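Local coordinates for putative enoyl-CoA hydratase/isomerase (Acinetobacter baumannii, PDB 3FDU), which probably acts on enoyl-CoA thioesters as a hydratase or isomerase of the crotonase family, at the interface of chains A and B. Coordinates in Å, arbitrary orientation; residue numbers count along the deposited sequence, not the author numbering. Chains: chain A/B, Putative enoyl-CoA hydratase/isomerase.

Contact 1: the interface of chains A and B. Residues chain A 137, 142-143, 148, 228, 231; chain B 209-210, 213.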
# COMPACT_ATOMS: atom_id res chain seq x y z
N VAL A 137 -17.20 11.54 6.62
CA VAL A 137 -17.22 11.73 8.09
C VAL A 137 -17.88 13.04 8.54
O VAL A 137 -18.66 13.07 9.52
CB VAL A 137 -15.82 11.54 8.72
CG1 VAL A 137 -15.84 12.03 10.21
CG2 VAL A 137 -15.45 10.01 8.67
N SER A 142 -20.22 7.57 6.37
CA SER A 142 -19.20 6.54 6.63
C SER A 142 -18.68 6.11 5.27
O SER A 142 -19.15 6.62 4.25
CB SER A 142 -19.79 5.32 7.42
OG SER A 142 -20.89 4.77 6.69
N PRO A 143 -17.72 5.19 5.22
CA PRO A 143 -17.08 4.99 3.89
C PRO A 143 -18.02 4.41 2.82
O PRO A 143 -19.00 3.70 3.17
CB PRO A 143 -15.99 3.95 4.20
CG PRO A 143 -15.57 4.33 5.67
CD PRO A 143 -16.92 4.62 6.33
N SER A 148 -12.84 1.82 2.65
CA SER A 148 -12.27 1.35 3.92
C SER A 148 -11.19 0.30 3.70
O SER A 148 -10.32 0.15 4.55
CB SER A 148 -13.34 0.81 4.89
OG SER A 148 -14.04 -0.27 4.28
N GLU A 228 -20.16 -2.14 3.54
CA GLU A 228 -20.08 -0.68 3.76
C GLU A 228 -21.46 -0.04 3.55
O GLU A 228 -21.86 0.85 4.33
CB GLU A 228 -19.11 -0.03 2.78
CG GLU A 228 -17.64 -0.16 3.21
CD GLU A 228 -16.69 0.63 2.27
OE1 GLU A 228 -17.20 1.15 1.24
OE2 GLU A 228 -15.47 0.71 2.58
N ILE A 231 -23.74 -0.24 6.60
CA ILE A 231 -23.35 0.74 7.60
C ILE A 231 -23.70 2.19 7.17
O ILE A 231 -24.17 2.99 7.98
CB ILE A 231 -21.85 0.59 7.98
CG1 ILE A 231 -21.69 -0.78 8.69
CG2 ILE A 231 -21.34 1.87 8.83
CD1 ILE A 231 -20.26 -1.19 8.88
N GLN B 209 -17.36 4.08 13.31
CA GLN B 209 -17.67 3.06 12.29
C GLN B 209 -16.60 3.07 11.16
O GLN B 209 -16.29 2.04 10.60
CB GLN B 209 -19.06 3.27 11.68
CG GLN B 209 -20.22 3.20 12.69
CD GLN B 209 -20.31 1.82 13.29
OE1 GLN B 209 -20.45 1.64 14.52
NE2 GLN B 209 -20.20 0.82 12.43
N THR B 210 -16.05 4.25 10.83
CA THR B 210 -14.98 4.33 9.78
C THR B 210 -13.73 3.59 10.26
O THR B 210 -13.17 2.72 9.54
CB THR B 210 -14.61 5.81 9.45
OG1 THR B 210 -15.74 6.46 8.88
CG2 THR B 210 -13.41 5.90 8.47
N LEU B 213 -14.39 -0.24 10.27
CA LEU B 213 -14.28 -0.80 8.89
C LEU B 213 -12.83 -0.93 8.41
O LEU B 213 -12.46 -1.93 7.78
CB LEU B 213 -15.05 0.04 7.88
CG LEU B 213 -16.56 -0.10 8.01
CD1 LEU B 213 -17.23 1.12 7.38
CD2 LEU B 213 -16.99 -1.41 7.35
O HOH W 1 -13.94 -2.98 5.70

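Contact 2: the interface of chains A and B. Residues chain A 157, 160-161, 164-165; chain B 210-211, 214.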
# COMPACT_ATOMS: atom_id res chain seq x y z
N TYR A 157 -2.17 2.68 5.29
CA TYR A 157 -3.15 2.97 6.36
C TYR A 157 -3.11 4.43 6.88
O TYR A 157 -4.14 5.09 6.96
CB TYR A 157 -2.95 2.00 7.55
CG TYR A 157 -4.05 2.19 8.59
CD1 TYR A 157 -5.20 1.41 8.58
CD2 TYR A 157 -3.93 3.19 9.58
CE1 TYR A 157 -6.20 1.60 9.55
CE2 TYR A 157 -4.94 3.39 10.55
CZ TYR A 157 -6.06 2.59 10.51
OH TYR A 157 -7.06 2.78 11.44
N ALA A 160 -4.60 6.93 4.39
CA ALA A 160 -6.03 6.69 4.19
C ALA A 160 -6.79 7.21 5.44
O ALA A 160 -7.84 7.82 5.32
CB ALA A 160 -6.31 5.17 3.96
N ALA A 161 -6.27 6.92 6.62
CA ALA A 161 -6.94 7.41 7.84
C ALA A 161 -6.96 8.95 7.87
O ALA A 161 -7.98 9.55 8.25
CB ALA A 161 -6.28 6.83 9.10
N LEU A 164 -9.70 10.06 5.32
CA LEU A 164 -11.06 9.63 5.74
C LEU A 164 -11.44 10.29 7.06
O LEU A 164 -12.57 10.80 7.19
CB LEU A 164 -11.14 8.10 5.87
CG LEU A 164 -11.20 7.35 4.53
CD1 LEU A 164 -11.09 5.79 4.68
CD2 LEU A 164 -12.47 7.67 3.82
N PHE A 165 -10.55 10.28 8.06
CA PHE A 165 -10.97 10.81 9.40
C PHE A 165 -11.17 12.34 9.33
O PHE A 165 -12.10 12.88 9.92
CB PHE A 165 -9.93 10.57 10.48
CG PHE A 165 -9.83 9.14 11.03
CD1 PHE A 165 -10.43 8.06 10.38
CD2 PHE A 165 -9.08 8.91 12.17
CE1 PHE A 165 -10.28 6.75 10.89
CE2 PHE A 165 -8.97 7.63 12.70
CZ PHE A 165 -9.56 6.54 12.04
N THR B 210 -16.05 4.25 10.83
CA THR B 210 -14.98 4.33 9.78
C THR B 210 -13.73 3.59 10.26
O THR B 210 -13.17 2.72 9.54
CB THR B 210 -14.61 5.81 9.45
OG1 THR B 210 -15.74 6.46 8.88
CG2 THR B 210 -13.41 5.90 8.47
N LYS B 211 -13.27 3.89 11.48
CA LYS B 211 -12.15 3.12 12.02
C LYS B 211 -12.43 1.59 12.11
O LYS B 211 -11.57 0.76 11.78
CB LYS B 211 -11.67 3.64 13.37
CG LYS B 211 -10.40 2.91 13.79
CD LYS B 211 -9.64 3.71 14.85
CE LYS B 211 -8.64 2.85 15.54
NZ LYS B 211 -7.71 3.59 16.40
N MET B 214 -12.02 0.11 8.69
CA MET B 214 -10.60 0.11 8.27
C MET B 214 -9.86 -1.03 8.99
O MET B 214 -8.97 -1.68 8.42
CB MET B 214 -9.94 1.47 8.58
CG MET B 214 -10.53 2.63 7.72
SD MET B 214 -9.82 4.26 8.07
CE MET B 214 -8.17 3.98 7.49

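Contact 3: the interface of chains A and B. Residues chain A 137-138, 165-166; chain B 199, 202-203, 207.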
# COMPACT_ATOMS: atom_id res chain seq x y z
N VAL A 137 -17.20 11.54 6.62
CA VAL A 137 -17.22 11.73 8.09
C VAL A 137 -17.88 13.04 8.54
O VAL A 137 -18.66 13.07 9.52
CB VAL A 137 -15.82 11.54 8.72
CG1 VAL A 137 -15.84 12.03 10.21
CG2 VAL A 137 -15.45 10.01 8.67
N SER A 138 -17.58 14.15 7.85
CA SER A 138 -18.10 15.44 8.30
C SER A 138 -19.57 15.59 7.93
O SER A 138 -20.28 16.39 8.54
CB SER A 138 -17.26 16.62 7.77
OG SER A 138 -17.21 16.53 6.36
N PHE A 165 -10.55 10.28 8.06
CA PHE A 165 -10.97 10.81 9.40
C PHE A 165 -11.17 12.34 9.33
O PHE A 165 -12.10 12.88 9.92
CB PHE A 165 -9.93 10.57 10.48
CG PHE A 165 -9.83 9.14 11.03
CD1 PHE A 165 -10.43 8.06 10.38
CD2 PHE A 165 -9.08 8.91 12.17
CE1 PHE A 165 -10.28 6.75 10.89
CE2 PHE A 165 -8.97 7.63 12.70
CZ PHE A 165 -9.56 6.54 12.04
N THR A 166 -10.25 13.06 8.67
CA THR A 166 -10.31 14.53 8.75
C THR A 166 -11.34 15.07 7.77
O THR A 166 -11.82 16.20 7.94
CB THR A 166 -8.96 15.21 8.46
OG1 THR A 166 -8.57 14.99 7.09
CG2 THR A 166 -7.87 14.76 9.41
N LEU B 199 -10.81 16.54 15.11
CA LEU B 199 -11.51 15.24 15.16
C LEU B 199 -12.58 15.18 16.28
O LEU B 199 -13.64 14.52 16.11
CB LEU B 199 -10.55 14.07 15.34
CG LEU B 199 -9.55 13.83 14.19
CD1 LEU B 199 -8.71 12.57 14.53
CD2 LEU B 199 -10.37 13.69 12.89
N LEU B 202 -16.03 16.35 15.10
CA LEU B 202 -16.75 15.57 14.07
C LEU B 202 -17.62 14.48 14.71
O LEU B 202 -17.44 14.10 15.90
CB LEU B 202 -15.73 14.90 13.08
CG LEU B 202 -14.80 15.82 12.30
CD1 LEU B 202 -13.72 15.09 11.43
CD2 LEU B 202 -15.61 16.82 11.45
N PRO B 203 -18.58 13.97 13.95
CA PRO B 203 -19.55 13.05 14.55
C PRO B 203 -18.91 11.76 15.05
O PRO B 203 -18.17 11.08 14.32
CB PRO B 203 -20.54 12.79 13.41
CG PRO B 203 -20.50 14.08 12.62
CD PRO B 203 -19.03 14.44 12.63
N LEU B 207 -16.74 8.52 13.02
CA LEU B 207 -15.32 8.14 13.26
C LEU B 207 -15.22 6.71 13.79
O LEU B 207 -14.33 5.94 13.41
CB LEU B 207 -14.62 9.14 14.21
CG LEU B 207 -14.22 10.49 13.61
CD1 LEU B 207 -13.83 11.49 14.71
CD2 LEU B 207 -13.03 10.29 12.58

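Contact 1: the interface of chains A and B
B:Leu213, on helix 204-214 of chain B, puts its root and both branches against three different elements of chain A. Its CB lies on the CB of A:Ser148, 3.5 Å away, at the start of helix 147-155. Beyond CG the side chain forks: CD2 meets CD1 of A:Ile231 tip to tip at 3.6 Å, while CD1 lies 3.7 Å from CD of A:Pro143. CG, anti to the carbonyl carbon (chi1 -72°), sets the fork between A:Ile231 and A:Pro143. One turn back, B:Thr210 lays its hydroxyl OG1 beside the same proline ring, 3.4 Å from CD, and its methyl CG2 toward CG. CB of B:Gln209 already lies by CG2 of A:Ile231, and the bend at chi2 (-64°) folds the chain back so that the amide NE2 comes to the same methyl. Behind this apolar surface, the carboxylate oxygen OE2 of A:Glu228 accepts a hydrogen bond from A:Ser148 N at 2.9 Å; the hydroxyl of A:Ser148 is modelled doubtfully close to that oxygen. A water 2.8 Å from the carbonyl O of B:Leu213 also reaches A:Ser148 OG. The patch seats one subunit's helix in its neighbour, probably steadying the trimer typical of crotonases.

Contact 2: the interface of chains A and B
B:Met214 packs against helix 157-166 of chain A, among A:Tyr157, A:Ala161, A:Leu164 and A:Phe165. Starting at CB, the methionine first meets the ring carbon CE1 of A:Tyr157 at 3.9 Å. From there the chain runs out straight through CG, with chi2 at 178°, and delivers the sulfur SD to a place between two side chains: CE1 of A:Phe165 at 3.8 Å and the branch CD1 of A:Leu164 at 3.9 Å. The final bond turns at chi3 (67°), swinging the methyl CE back toward the tyrosine. CE comes to rest 3.7 Å above one face of the A:Tyr157 ring, offset toward the rim, and packs equally close to CA of A:Ala161. The phenylalanine ring is held from within its own chain too, since CB of A:Ala161 sits 4.3 Å above the centre of one face. At its far end, CZ touches CB of B:Lys211 at 3.8 Å, and the extended lysine chain carries CD past the same atom. B:Thr210 adds its methyl CG2 near CE1 of A:Phe165, the threonine and phenylalanine side chains running past each other in opposite senses. The site lies where the last turns of helix 204-214 in chain B pack against helix 157-166 of chain A.

Contact 3: the interface of chains A and B
The loop holding A:Val137 and A:Ser138 and the end of helix 157-166 in chain A meet the end of helix 188-200, the following loop and the first turn of helix 204-214 in chain B. In this crotonase-family protein, the patch is lined mainly by aliphatic side chains. B:Leu207 sets CD2 3.7 Å from CG of A:Phe165, the two side chains meeting at a slant. That methyl stands above the root of the ring, on the opposite face from the one covered by A:Ala161. Next to it, B:Leu199 sends CD2 toward the root of the phenylalanine, 4.0 Å from CB and 3.5 Å from the backbone carbonyl O. B:Leu202 divides its branches between neighbours in the loop: CD1 faces CG1 of A:Val137 at 3.9 Å, the two side chains crossing at about a right angle, and CD2 rests by CB of A:Ser138 at 4.0 Å. The valine manages this because CG1 is turned anti to the backbone N (chi1 169°), which also places that methyl 4.1 Å from CG of B:Leu207, so that one methyl faces both leucines. On the main-chain side of A:Val137, the carbonyl O lies against the ring of B:Pro203, 3.4 Å from CD.

The contacts form one continuous seam: the C-alpha centres of contact 1 and contact 2 are about 8 Å apart, those of contact 2 and contact 3 about 10 Å, and those of contact 1 and contact 3 about 11 Å. Each pair has a residue in common, B:Thr210 for contacts 1 and 2, A:Val137 for 1 and 3, and A:Phe165 for 2 and 3. Helix 204-214 of chain B contributes to all of them, with neighbouring, overlapping stretches of its surface. Different elements meet across the seam, as expected for a cyclic arrangement, and the deposited assembly of three copies fits the trimers usual in crotonases.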